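Long-range contacts in lactaldehyde dehydrogenase (Escherichia coli BL21, PDB 2OPX), which oxidises L-lactaldehyde to L-lactate irreversibly with NAD(+), accepts glycolaldehyde and L-glyceraldehyde as well, and serves in the breakdown of L-fucose and L-rhamnose: residues E289-Q294 / L389-F394; A332-V337 / Y363-T368; A349-G354 / T368-V373; S413-Q418 / G433-N438. All coordinates share one frame; numbering follows the deposited sequence.

Interaction 1 of 4, residues E289-Q294 / L389-F394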
loop_
_atom_site.group_PDB
_atom_site.type_symbol
_atom_site.label_atom_id
_atom_site.label_comp_id
_atom_site.label_asym_id
_atom_site.label_seq_id
_atom_site.Cartn_x
_atom_site.Cartn_y
_atom_site.Cartn_z
ATOM N N GLU A 289 -16.122 27.256 12.690
ATOM C CA GLU A 289 -17.477 27.730 12.932
ATOM C C GLU A 289 -17.841 27.850 14.399
ATOM O O GLU A 289 -18.894 28.385 14.737
ATOM C CB GLU A 289 -18.478 26.789 12.265
ATOM C CG GLU A 289 -18.632 26.955 10.766
ATOM C CD GLU A 289 -19.919 27.667 10.403
ATOM O OE1 GLU A 289 -20.911 27.500 11.143
ATOM O OE2 GLU A 289 -19.940 28.376 9.371
ATOM N N ARG A 290 -16.995 27.326 15.272
ATOM C CA ARG A 290 -17.259 27.394 16.698
ATOM C C ARG A 290 -15.957 27.230 17.453
ATOM O O ARG A 290 -15.177 26.321 17.174
ATOM C CB ARG A 290 -18.267 26.316 17.110
ATOM C CG ARG A 290 -17.985 24.937 16.559
ATOM C CD ARG A 290 -19.030 23.937 17.035
ATOM N NE ARG A 290 -18.870 22.639 16.383
ATOM C CZ ARG A 290 -18.800 21.476 17.025
ATOM N NH1 ARG A 290 -18.877 21.438 18.350
ATOM N NH2 ARG A 290 -18.645 20.349 16.346
ATOM N N VAL A 291 -15.720 28.129 18.402
ATOM C CA VAL A 291 -14.490 28.104 19.174
ATOM C C VAL A 291 -14.695 27.687 20.618
ATOM O O VAL A 291 -15.613 28.148 21.294
ATOM C CB VAL A 291 -13.810 29.487 19.177
ATOM C CG1 VAL A 291 -12.390 29.369 19.720
ATOM C CG2 VAL A 291 -13.795 30.061 17.782
ATOM N N TYR A 292 -13.830 26.801 21.088
ATOM C CA TYR A 292 -13.886 26.356 22.464
ATOM C C TYR A 292 -12.588 26.818 23.087
ATOM O O TYR A 292 -11.506 26.385 22.689
ATOM C CB TYR A 292 -14.020 24.835 22.543
ATOM C CG TYR A 292 -15.342 24.349 22.006
ATOM C CD1 TYR A 292 -15.491 23.997 20.667
ATOM C CD2 TYR A 292 -16.458 24.279 22.831
ATOM C CE1 TYR A 292 -16.720 23.587 20.165
ATOM C CE2 TYR A 292 -17.693 23.872 22.340
ATOM C CZ TYR A 292 -17.816 23.526 21.009
ATOM O OH TYR A 292 -19.036 23.107 20.532
ATOM N N VAL A 293 -12.695 27.721 24.054
ATOM C CA VAL A 293 -11.511 28.250 24.704
ATOM C C VAL A 293 -11.480 27.819 26.154
ATOM O O VAL A 293 -12.467 27.973 26.872
ATOM C CB VAL A 293 -11.491 29.785 24.638
ATOM C CG1 VAL A 293 -10.115 30.302 25.012
ATOM C CG2 VAL A 293 -11.877 30.250 23.242
ATOM N N GLN A 294 -10.350 27.257 26.577
ATOM C CA GLN A 294 -10.205 26.824 27.960
ATOM C C GLN A 294 -10.305 28.092 28.804
ATOM O O GLN A 294 -9.807 29.148 28.412
ATOM C CB GLN A 294 -8.858 26.133 28.165
ATOM C CG GLN A 294 -8.862 25.161 29.326
ATOM C CD GLN A 294 -7.690 24.212 29.287
ATOM O OE1 GLN A 294 -7.712 23.156 29.918
ATOM N NE2 GLN A 294 -6.655 24.581 28.545
ATOM N N LEU A 389 -18.736 34.050 14.628
ATOM C CA LEU A 389 -17.951 33.160 15.469
ATOM C C LEU A 389 -18.404 33.071 16.918
ATOM O O LEU A 389 -18.173 33.992 17.702
ATOM C CB LEU A 389 -16.478 33.578 15.450
ATOM C CG LEU A 389 -15.473 32.553 14.912
ATOM C CD1 LEU A 389 -14.067 32.996 15.271
ATOM C CD2 LEU A 389 -15.754 31.174 15.501
ATOM N N PRO A 390 -19.058 31.958 17.293
ATOM C CA PRO A 390 -19.519 31.780 18.670
ATOM C C PRO A 390 -18.349 31.222 19.476
ATOM O O PRO A 390 -17.504 30.499 18.941
ATOM C CB PRO A 390 -20.656 30.776 18.520
ATOM C CG PRO A 390 -20.155 29.894 17.420
ATOM C CD PRO A 390 -19.583 30.888 16.422
ATOM N N VAL A 391 -18.288 31.566 20.754
ATOM C CA VAL A 391 -17.206 31.088 21.600
ATOM C C VAL A 391 -17.746 30.509 22.893
ATOM O O VAL A 391 -18.594 31.106 23.556
ATOM C CB VAL A 391 -16.222 32.218 21.939
ATOM C CG1 VAL A 391 -15.202 31.732 22.949
ATOM C CG2 VAL A 391 -15.526 32.687 20.676
ATOM N N VAL A 392 -17.262 29.331 23.242
ATOM C CA VAL A 392 -17.693 28.684 24.457
ATOM C C VAL A 392 -16.472 28.366 25.292
ATOM O O VAL A 392 -15.428 27.977 24.764
ATOM C CB VAL A 392 -18.445 27.390 24.159
ATOM C CG1 VAL A 392 -18.690 26.624 25.446
ATOM C CG2 VAL A 392 -19.754 27.712 23.472
ATOM N N ALA A 393 -16.605 28.546 26.600
ATOM C CA ALA A 393 -15.512 28.268 27.512
ATOM C C ALA A 393 -15.674 26.851 28.035
ATOM O O ALA A 393 -16.794 26.347 28.150
ATOM C CB ALA A 393 -15.528 29.259 28.660
ATOM N N PHE A 394 -14.556 26.209 28.348
ATOM C CA PHE A 394 -14.592 24.852 28.863
ATOM C C PHE A 394 -13.493 24.673 29.910
ATOM O O PHE A 394 -12.561 25.478 29.986
ATOM C CB PHE A 394 -14.422 23.849 27.707
ATOM C CG PHE A 394 -13.036 23.807 27.133
ATOM C CD1 PHE A 394 -12.036 23.058 27.751
ATOM C CD2 PHE A 394 -12.724 24.524 25.984
ATOM C CE1 PHE A 394 -10.743 23.025 27.232
ATOM C CE2 PHE A 394 -11.435 24.499 25.455
ATOM C CZ PHE A 394 -10.439 23.746 26.081
#

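Interaction 2 of 4, residues A332-V337 / Y363-T368. With DXC ((3alpha,5beta,12alpha)-3,12-dihydroxycholan-24-oic acid), chain C.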
loop_
_atom_site.group_PDB
_atom_site.type_symbol
_atom_site.label_atom_id
_atom_site.label_comp_id
_atom_site.label_asym_id
_atom_site.label_seq_id
_atom_site.Cartn_x
_atom_site.Cartn_y
_atom_site.Cartn_z
ATOM N N ALA A 332 -30.625 35.415 0.025
ATOM C CA ALA A 332 -31.084 34.333 0.889
ATOM C C ALA A 332 -30.018 33.964 1.908
ATOM O O ALA A 332 -30.318 33.751 3.083
ATOM C CB ALA A 332 -31.447 33.111 0.052
ATOM N N ALA A 333 -28.776 33.892 1.450
ATOM C CA ALA A 333 -27.662 33.547 2.317
ATOM C C ALA A 333 -27.541 34.570 3.433
ATOM O O ALA A 333 -27.376 34.210 4.596
ATOM C CB ALA A 333 -26.374 33.486 1.512
ATOM N N LEU A 334 -27.632 35.847 3.072
ATOM C CA LEU A 334 -27.530 36.937 4.035
ATOM C C LEU A 334 -28.613 36.834 5.096
ATOM O O LEU A 334 -28.343 36.910 6.295
ATOM C CB LEU A 334 -27.661 38.282 3.324
ATOM C CG LEU A 334 -27.393 39.496 4.214
ATOM C CD1 LEU A 334 -25.932 39.456 4.663
ATOM C CD2 LEU A 334 -27.690 40.793 3.462
ATOM N N GLU A 335 -29.844 36.666 4.634
ATOM C CA GLU A 335 -30.990 36.562 5.518
ATOM C C GLU A 335 -30.868 35.351 6.428
ATOM O O GLU A 335 -31.323 35.365 7.566
ATOM C CB GLU A 335 -32.264 36.462 4.687
ATOM C CG GLU A 335 -33.527 36.370 5.501
ATOM C CD GLU A 335 -34.752 36.194 4.627
ATOM O OE1 GLU A 335 -34.831 35.172 3.908
ATOM O OE2 GLU A 335 -35.634 37.082 4.657
ATOM N N ARG A 336 -30.246 34.301 5.915
ATOM C CA ARG A 336 -30.054 33.076 6.670
ATOM C C ARG A 336 -29.122 33.351 7.851
ATOM O O ARG A 336 -29.383 32.918 8.972
ATOM C CB ARG A 336 -29.451 32.019 5.752
ATOM C CG ARG A 336 -29.688 30.584 6.159
ATOM C CD ARG A 336 -29.340 29.690 4.983
ATOM N NE ARG A 336 -30.156 30.012 3.809
ATOM C CZ ARG A 336 -29.746 29.895 2.547
ATOM N NH1 ARG A 336 -28.519 29.465 2.277
ATOM N NH2 ARG A 336 -30.568 30.206 1.551
ATOM N N VAL A 337 -28.036 34.078 7.588
ATOM C CA VAL A 337 -27.059 34.426 8.616
ATOM C C VAL A 337 -27.655 35.359 9.668
ATOM O O VAL A 337 -27.426 35.176 10.864
ATOM C CB VAL A 337 -25.812 35.099 7.996
ATOM C CG1 VAL A 337 -24.827 35.504 9.086
ATOM C CG2 VAL A 337 -25.148 34.142 7.030
ATOM N N TYR A 363 -24.732 41.923 -0.541
ATOM C CA TYR A 363 -25.085 41.110 0.613
ATOM C C TYR A 363 -23.894 40.980 1.525
ATOM O O TYR A 363 -23.212 39.960 1.542
ATOM C CB TYR A 363 -25.567 39.738 0.155
ATOM C CG TYR A 363 -26.550 39.850 -0.974
ATOM C CD1 TYR A 363 -26.192 39.493 -2.270
ATOM C CD2 TYR A 363 -27.814 40.393 -0.763
ATOM C CE1 TYR A 363 -27.065 39.679 -3.334
ATOM C CE2 TYR A 363 -28.695 40.584 -1.816
ATOM C CZ TYR A 363 -28.316 40.227 -3.100
ATOM O OH TYR A 363 -29.183 40.420 -4.153
ATOM N N TYR A 364 -23.656 42.036 2.291
ATOM C CA TYR A 364 -22.535 42.071 3.204
ATOM C C TYR A 364 -22.944 41.785 4.626
ATOM O O TYR A 364 -24.023 42.177 5.068
ATOM C CB TYR A 364 -21.867 43.441 3.146
ATOM C CG TYR A 364 -21.228 43.731 1.818
ATOM C CD1 TYR A 364 -19.969 43.216 1.505
ATOM C CD2 TYR A 364 -21.891 44.496 0.858
ATOM C CE1 TYR A 364 -19.378 43.456 0.264
ATOM C CE2 TYR A 364 -21.310 44.743 -0.385
ATOM C CZ TYR A 364 -20.054 44.220 -0.673
ATOM O OH TYR A 364 -19.469 44.470 -1.893
ATOM N N TYR A 365 -22.078 41.073 5.335
ATOM C CA TYR A 365 -22.317 40.774 6.730
ATOM C C TYR A 365 -20.997 40.989 7.424
ATOM O O TYR A 365 -19.963 40.469 7.013
ATOM C CB TYR A 365 -22.802 39.349 6.939
ATOM C CG TYR A 365 -23.546 39.219 8.242
ATOM C CD1 TYR A 365 -22.886 38.878 9.420
ATOM C CD2 TYR A 365 -24.906 39.505 8.310
ATOM C CE1 TYR A 365 -23.570 38.827 10.635
ATOM C CE2 TYR A 365 -25.596 39.458 9.514
ATOM C CZ TYR A 365 -24.925 39.118 10.670
ATOM O OH TYR A 365 -25.619 39.065 11.852
ATOM N N PRO A 366 -21.009 41.776 8.493
ATOM C CA PRO A 366 -19.771 42.047 9.219
ATOM C C PRO A 366 -19.283 40.876 10.049
ATOM O O PRO A 366 -20.068 40.017 10.450
ATOM C CB PRO A 366 -20.156 43.234 10.088
ATOM C CG PRO A 366 -21.577 42.877 10.468
ATOM C CD PRO A 366 -22.167 42.414 9.149
ATOM N N PRO A 367 -17.970 40.814 10.294
ATOM C CA PRO A 367 -17.411 39.733 11.104
ATOM C C PRO A 367 -18.188 39.806 12.415
ATOM O O PRO A 367 -18.419 40.889 12.945
ATOM C CB PRO A 367 -15.958 40.154 11.282
ATOM C CG PRO A 367 -15.660 40.854 9.997
ATOM C CD PRO A 367 -16.908 41.680 9.755
ATOM N N THR A 368 -18.603 38.667 12.941
ATOM C CA THR A 368 -19.372 38.693 14.163
ATOM C C THR A 368 -18.846 37.736 15.213
ATOM O O THR A 368 -18.533 36.581 14.926
ATOM C CB THR A 368 -20.846 38.384 13.863
ATOM O OG1 THR A 368 -21.344 39.365 12.945
ATOM C CG2 THR A 368 -21.679 38.405 15.137
HETATM C C1 DXC C . -16.809 48.586 1.012
HETATM C C2 DXC C . -17.401 49.609 2.014
HETATM C C3 DXC C . -18.553 48.971 2.845
HETATM C C4 DXC C . -19.687 48.352 1.920
HETATM C C5 DXC C . -19.062 47.396 0.875
HETATM C C6 DXC C . -17.908 48.047 0.065
HETATM C C7 DXC C . -19.140 49.991 3.856
HETATM C C8 DXC C . -20.033 51.056 3.191
HETATM C C9 DXC C . -21.168 50.457 2.333
HETATM C C10 DXC C . -20.580 49.483 1.250
HETATM C C11 DXC C . -22.044 51.534 1.628
HETATM C C12 DXC C . -23.218 50.953 0.755
HETATM C C13 DXC C . -22.578 50.004 -0.311
HETATM C C14 DXC C . -21.703 48.897 0.345
HETATM C C15 DXC C . -22.718 52.623 2.441
HETATM C C16 DXC C . -23.514 53.339 1.365
HETATM C C17 DXC C . -23.840 52.336 0.214
HETATM C C18 DXC C . -20.530 47.399 2.795
HETATM C C19 DXC C . -25.365 52.491 -0.236
HETATM O O1 DXC C . -21.734 50.736 -1.215
HETATM O O2 DXC C . -15.756 49.198 0.248
HETATM C C20 DXC C . -24.157 50.079 1.675
HETATM C C21 DXC C . -25.775 51.565 -1.404
HETATM C C22 DXC C . -27.189 51.868 -2.009
HETATM C C23 DXC C . -27.581 53.372 -2.051
HETATM O O3 DXC C . -27.202 54.080 -3.026
HETATM O O4 DXC C . -28.270 53.855 -1.099
HETATM C C24 DXC C . -26.342 52.304 0.943
#

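Interaction 3 of 4, residues A349-G354 / T368-V373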
loop_
_atom_site.group_PDB
_atom_site.type_symbol
_atom_site.label_atom_id
_atom_site.label_comp_id
_atom_site.label_asym_id
_atom_site.label_seq_id
_atom_site.Cartn_x
_atom_site.Cartn_y
_atom_site.Cartn_z
ATOM N N ALA A 349 -27.426 34.327 23.647
ATOM C CA ALA A 349 -26.088 34.695 23.207
ATOM C C ALA A 349 -25.884 36.207 23.260
ATOM O O ALA A 349 -26.838 36.984 23.233
ATOM C CB ALA A 349 -25.847 34.181 21.803
ATOM N N ARG A 350 -24.624 36.614 23.329
ATOM C CA ARG A 350 -24.268 38.022 23.403
ATOM C C ARG A 350 -23.486 38.438 22.166
ATOM O O ARG A 350 -22.491 37.805 21.811
ATOM C CB ARG A 350 -23.436 38.261 24.665
ATOM C CG ARG A 350 -22.824 39.638 24.790
ATOM C CD ARG A 350 -22.561 39.970 26.256
ATOM N NE ARG A 350 -21.544 39.120 26.873
ATOM C CZ ARG A 350 -20.235 39.271 26.688
ATOM N NH1 ARG A 350 -19.789 40.239 25.900
ATOM N NH2 ARG A 350 -19.376 38.467 27.302
ATOM N N VAL A 351 -23.937 39.500 21.506
ATOM C CA VAL A 351 -23.253 39.980 20.315
ATOM C C VAL A 351 -22.164 40.966 20.702
ATOM O O VAL A 351 -22.449 42.110 21.038
ATOM C CB VAL A 351 -24.231 40.682 19.350
ATOM C CG1 VAL A 351 -23.502 41.096 18.085
ATOM C CG2 VAL A 351 -25.391 39.756 19.020
ATOM N N ALA A 352 -20.915 40.517 20.668
ATOM C CA ALA A 352 -19.799 41.387 21.002
ATOM C C ALA A 352 -19.752 42.490 19.950
ATOM O O ALA A 352 -20.096 43.633 20.237
ATOM C CB ALA A 352 -18.500 40.598 21.010
ATOM N N LEU A 353 -19.330 42.144 18.735
ATOM C CA LEU A 353 -19.275 43.105 17.635
ATOM C C LEU A 353 -20.000 42.560 16.403
ATOM O O LEU A 353 -20.292 41.365 16.324
ATOM C CB LEU A 353 -17.822 43.456 17.284
ATOM C CG LEU A 353 -16.757 42.395 16.993
ATOM C CD1 LEU A 353 -16.472 41.607 18.254
ATOM C CD2 LEU A 353 -17.196 41.483 15.865
ATOM N N GLY A 354 -20.289 43.439 15.446
ATOM C CA GLY A 354 -20.982 43.022 14.241
ATOM C C GLY A 354 -22.387 42.572 14.578
ATOM O O GLY A 354 -23.065 43.212 15.378
ATOM N N THR A 368 -18.603 38.667 12.941
ATOM C CA THR A 368 -19.372 38.693 14.163
ATOM C C THR A 368 -18.846 37.736 15.213
ATOM O O THR A 368 -18.533 36.581 14.926
ATOM C CB THR A 368 -20.846 38.384 13.863
ATOM O OG1 THR A 368 -21.344 39.365 12.945
ATOM C CG2 THR A 368 -21.679 38.405 15.137
ATOM N N LEU A 369 -18.742 38.246 16.434
ATOM C CA LEU A 369 -18.263 37.468 17.562
ATOM C C LEU A 369 -19.430 37.291 18.528
ATOM O O LEU A 369 -20.028 38.268 18.977
ATOM C CB LEU A 369 -17.112 38.205 18.252
ATOM C CG LEU A 369 -16.445 37.500 19.429
ATOM C CD1 LEU A 369 -15.898 36.155 18.980
ATOM C CD2 LEU A 369 -15.322 38.363 19.966
ATOM N N LEU A 370 -19.767 36.041 18.824
ATOM C CA LEU A 370 -20.856 35.756 19.745
ATOM C C LEU A 370 -20.285 35.187 21.033
ATOM O O LEU A 370 -19.473 34.258 21.009
ATOM C CB LEU A 370 -21.847 34.770 19.118
ATOM C CG LEU A 370 -22.510 35.270 17.831
ATOM C CD1 LEU A 370 -23.591 34.294 17.381
ATOM C CD2 LEU A 370 -23.113 36.641 18.074
ATOM N N LEU A 371 -20.705 35.767 22.154
ATOM C CA LEU A 371 -20.248 35.338 23.464
ATOM C C LEU A 371 -21.415 34.923 24.339
ATOM O O LEU A 371 -22.573 35.081 23.952
ATOM C CB LEU A 371 -19.454 36.458 24.117
ATOM C CG LEU A 371 -18.192 36.750 23.310
ATOM C CD1 LEU A 371 -17.665 38.084 23.690
ATOM C CD2 LEU A 371 -17.145 35.675 23.544
ATOM N N ASP A 372 -21.103 34.394 25.522
ATOM C CA ASP A 372 -22.127 33.914 26.445
ATOM C C ASP A 372 -22.936 32.871 25.689
ATOM O O ASP A 372 -24.169 32.858 25.728
ATOM C CB ASP A 372 -23.045 35.049 26.904
ATOM C CG ASP A 372 -22.306 36.117 27.687
ATOM O OD1 ASP A 372 -21.090 35.947 27.940
ATOM O OD2 ASP A 372 -22.949 37.130 28.048
ATOM N N VAL A 373 -22.223 32.000 24.985
ATOM C CA VAL A 373 -22.858 30.950 24.216
ATOM C C VAL A 373 -22.843 29.660 25.017
ATOM O O VAL A 373 -21.875 29.354 25.709
ATOM C CB VAL A 373 -22.114 30.719 22.889
ATOM C CG1 VAL A 373 -22.798 29.624 22.089
ATOM C CG2 VAL A 373 -22.060 32.016 22.100
#

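Interaction 4 of 4, residues S413-Q418 / G433-N438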
loop_
_atom_site.group_PDB
_atom_site.type_symbol
_atom_site.label_atom_id
_atom_site.label_comp_id
_atom_site.label_asym_id
_atom_site.label_seq_id
_atom_site.Cartn_x
_atom_site.Cartn_y
_atom_site.Cartn_z
ATOM N N SER A 413 -11.709 19.911 12.165
ATOM C CA SER A 413 -11.558 20.259 13.567
ATOM C C SER A 413 -10.147 20.807 13.715
ATOM O O SER A 413 -9.274 20.525 12.889
ATOM C CB SER A 413 -11.720 19.022 14.453
ATOM O OG SER A 413 -10.630 18.130 14.282
ATOM N N SER A 414 -9.923 21.598 14.756
ATOM C CA SER A 414 -8.600 22.160 14.997
ATOM C C SER A 414 -8.380 22.327 16.487
ATOM O O SER A 414 -9.333 22.467 17.259
ATOM C CB SER A 414 -8.453 23.518 14.304
ATOM O OG SER A 414 -9.372 24.463 14.825
ATOM N N ILE A 415 -7.120 22.301 16.895
ATOM C CA ILE A 415 -6.783 22.465 18.295
ATOM C C ILE A 415 -5.411 23.084 18.388
ATOM O O ILE A 415 -4.514 22.763 17.601
ATOM C CB ILE A 415 -6.787 21.120 19.050
ATOM C CG1 ILE A 415 -6.442 21.361 20.524
ATOM C CG2 ILE A 415 -5.805 20.153 18.404
ATOM C CD1 ILE A 415 -6.552 20.132 21.406
ATOM N N TYR A 416 -5.252 23.990 19.345
ATOM C CA TYR A 416 -3.980 24.658 19.540
ATOM C C TYR A 416 -3.487 24.349 20.935
ATOM O O TYR A 416 -4.149 24.640 21.935
ATOM C CB TYR A 416 -4.148 26.156 19.316
ATOM C CG TYR A 416 -4.834 26.427 18.002
ATOM C CD1 TYR A 416 -6.214 26.275 17.878
ATOM C CD2 TYR A 416 -4.099 26.735 16.856
ATOM C CE1 TYR A 416 -6.849 26.415 16.652
ATOM C CE2 TYR A 416 -4.727 26.877 15.617
ATOM C CZ TYR A 416 -6.103 26.711 15.529
ATOM O OH TYR A 416 -6.738 26.822 14.321
ATOM N N THR A 417 -2.320 23.728 20.990
ATOM C CA THR A 417 -1.731 23.346 22.252
ATOM C C THR A 417 -0.244 23.122 22.022
ATOM O O THR A 417 0.222 23.116 20.880
ATOM C CB THR A 417 -2.399 22.050 22.783
ATOM O OG1 THR A 417 -1.918 21.759 24.098
ATOM C CG2 THR A 417 -2.095 20.874 21.865
ATOM N N GLN A 418 0.500 22.962 23.108
ATOM C CA GLN A 418 1.933 22.731 23.015
ATOM C C GLN A 418 2.255 21.499 23.828
ATOM O O GLN A 418 3.418 21.118 23.974
ATOM C CB GLN A 418 2.702 23.923 23.572
ATOM C CG GLN A 418 2.456 25.213 22.825
ATOM C CD GLN A 418 3.413 26.316 23.250
ATOM O OE1 GLN A 418 3.304 27.454 22.788
ATOM N NE2 GLN A 418 4.361 25.983 24.132
ATOM N N GLY A 433 -12.806 14.090 10.083
ATOM C CA GLY A 433 -12.023 13.630 8.953
ATOM C C GLY A 433 -10.729 14.406 8.871
ATOM O O GLY A 433 -9.767 13.981 8.230
ATOM N N GLU A 434 -10.713 15.557 9.534
ATOM C CA GLU A 434 -9.541 16.420 9.557
ATOM C C GLU A 434 -9.362 17.113 10.902
ATOM O O GLU A 434 -10.321 17.585 11.520
ATOM C CB GLU A 434 -9.642 17.499 8.482
ATOM C CG GLU A 434 -9.453 17.023 7.066
ATOM C CD GLU A 434 -9.799 18.105 6.056
ATOM O OE1 GLU A 434 -9.552 17.894 4.848
ATOM O OE2 GLU A 434 -10.325 19.161 6.476
ATOM N N THR A 435 -8.113 17.168 11.342
ATOM C CA THR A 435 -7.769 17.836 12.575
ATOM C C THR A 435 -6.487 18.603 12.335
ATOM O O THR A 435 -5.434 18.018 12.069
ATOM C CB THR A 435 -7.530 16.860 13.718
ATOM O OG1 THR A 435 -8.725 16.118 13.970
ATOM C CG2 THR A 435 -7.141 17.617 14.973
ATOM N N TYR A 436 -6.589 19.923 12.402
ATOM C CA TYR A 436 -5.426 20.773 12.229
ATOM C C TYR A 436 -4.882 21.074 13.615
ATOM O O TYR A 436 -5.640 21.341 14.552
ATOM C CB TYR A 436 -5.822 22.061 11.523
ATOM C CG TYR A 436 -6.250 21.832 10.102
ATOM C CD1 TYR A 436 -5.309 21.784 9.070
ATOM C CD2 TYR A 436 -7.595 21.626 9.788
ATOM C CE1 TYR A 436 -5.700 21.537 7.759
ATOM C CE2 TYR A 436 -7.995 21.374 8.482
ATOM C CZ TYR A 436 -7.044 21.330 7.476
ATOM O OH TYR A 436 -7.441 21.063 6.191
ATOM N N ILE A 437 -3.564 21.018 13.745
ATOM C CA ILE A 437 -2.928 21.276 15.020
ATOM C C ILE A 437 -1.915 22.399 14.888
ATOM O O ILE A 437 -0.862 22.230 14.273
ATOM C CB ILE A 437 -2.250 20.008 15.542
ATOM C CG1 ILE A 437 -3.318 18.950 15.812
ATOM C CG2 ILE A 437 -1.460 20.309 16.802
ATOM C CD1 ILE A 437 -2.760 17.622 16.244
ATOM N N ASN A 438 -2.266 23.550 15.458
ATOM C CA ASN A 438 -1.427 24.742 15.445
ATOM C C ASN A 438 -1.244 25.358 14.067
ATOM O O ASN A 438 -0.143 25.771 13.704
ATOM C CB ASN A 438 -0.069 24.428 16.062
ATOM C CG ASN A 438 -0.177 24.027 17.517
ATOM O OD1 ASN A 438 0.703 23.348 18.046
ATOM N ND2 ASN A 438 -1.250 24.453 18.177
#

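Interaction 1 of 4, residues E289-Q294 / L389-F394
V291 and V391 lie paired in a parallel ladder, in which V291 N donates to P390 O, V392 N to V291 O, V293 N to V392 O and F394 N to V293 O. Packing is close on the face carrying V291, V293 and V391: V291 CG2 meets the L389 methyls, V293 CG2 lies 3.7 Å from V391 CG1, and F301 and M309 of helix 295-311 pack on V293 and L389. On the other face V392 CB approaches Y292 CD2 at 3.9 Å. With CG between the backbone N and the carbonyl carbon (chi1 72°), the F394 ring swings back over the neighbouring strand; one face lies on Q294 CA, and CD2 is 3.7 Å from Y292 CB. Replacing F394 with alanine would probably uncover Q294 CA and Y292 CB and open a gap next to A400 and M403 of helix 397-405. Solvent reaches the contact at the partly exposed A393 and Q294. R290 NH1 donates in the guanidinium plane to Y292 OH, which also bonds Q375 OE1, and the carbonyls of K255, M403 and A404 accept from the arginine. Neutral oxygens thus hold the buried arginine, and its charge is probably spread over them.

Interaction 2 of 4, residues A332-V337 / Y363-T368
Helix 331-347 of the aldehyde dehydrogenase fold packs L334 and V337 against the irregular segment 363-368, which leads into strand 368-371. No hydrogen bond crosses the contact; it is made by apolar groups and tyrosine rings. L334 has CG anti to its backbone nitrogen (chi1 -173°), and this sends its two methyls to different partners: CD2 to Y363 CA at 3.9 Å and CD1 to the edge of the Y365 ring, 3.8 Å from CD2 of that tyrosine. One turn further on, V337 CG1 makes a CH-pi contact over the centre of the Y365 ring, 3.7 Å from the centroid and 5° off its normal. P366 CD lies on the opposite face, and Y365 OH is hydrogen-bonded to E338, so the ring is held on both faces and at its hydroxyl. The helix also carries the NAD(+)-binding R336. Y364 points away from the helix, and its ring lines a deoxycholate pocket, where R320 also binds the detergent; DXC C5 sits over one face of that ring, 3.7 Å from Y364 CZ.

Interaction 3 of 4, residues A349-G354 / T368-V373
Segments 349-354 and 368-373 run antiparallel, their end-to-end directions 171° apart; R350 and L371 form a hydrogen-bonded pair, bonded in both directions, and V351 and L370 the adjacent non-hydrogen-bonded one. A352 N donates to L369 O at 3.0 Å, and beyond it the ladder fades into a weak bond from L369 N to L353 O. At the other end R350 grips D372 side-on: NE reaches OD2 at 2.7 Å and NH2 reaches OD1 at 3.1 Å. The bend at chi3 (66°) turns the guanidinium across the aspartate, the two planes standing 68° apart, and both carboxylate oxygens are met from above their plane. L371 CB lies over one face of the guanidinium, so an aliphatic group backs this solvent-exposed salt bridge. Where segment 349-354 leaves the strand, L353 CD1 sits 3.5 Å from L369 CB, and CD2 comes to L369 N. Were L353 an alanine, both methyls would be gone, and L369 would probably lose part of its packing, with a gap opened beside it. V351 and L370 touch helix 331-347, and L371 touches helix 295-311. Joined by a long loop, strands 350-351 and 368-371 form an antiparallel edge pairing on the largely parallel sheet of the aldehyde dehydrogenase catalytic domain.

Interaction 4 of 4, residues S413-Q418 / G433-N438
Strands 413-416 and 434-437 run parallel, their axes 22° apart and 4.4 Å at closest approach, with S413, S414 and I415 opposite T435, Y436 and I437. Y436 N donates to S413 O, I415 N to Y436 O at 2.9 Å, and N438 N to I415 O. Where the ladder starts, S413 N makes a weak bond to E434 O, which the serine hydroxyl reinforces: S413 OG donates to E434 O at 2.8 Å and accepts from T435 OG1 at 2.8 Å. A chi1 of 69°, with OG between the backbone nitrogen and the carbonyl carbon, turns the hydroxyl to meet both. On the same face I415 and I437 lie side by side, CG2 of the former 3.8 Å from CG1 of the latter, under helix 420-429. Y416 slides past N438, its CD2 3.6 Å from N438 CA, and its ring is covered by helix 266-278. E434 bonds through its carboxylate to H449, a lactate-binding residue. Strand 434-437 also pairs in parallel with a strand of a neighbouring subunit, and Y436 stacks on Y476 of that subunit. The two strands, joined by helix 420-429, form a beta-alpha-beta unit at the point where the sheet continues across a tetramer interface.

Overall arrangement
Interactions 1, 3 and 4 belong to one mixed sheet. Strand 388-394 pairs in parallel with 290-294 and with 368-371, so the centres of interactions 1 and 3 are about 11 Å apart; strand 257-260 lies between 290-294 and 409-416, leaving the centres of interactions 1 and 4 about 14 Å apart without touching. Interactions 2 and 3 are both nested in the loop closed by interaction 1; they alternate along the chain and share T368, where the irregular segment becomes strand. Interaction 4 follows later. The sheet therefore extends from an exposed edge at 350-351 to the subunit interface at 434-437, while interaction 2 packs helix 331-347 against the loop leading into strand 368-371.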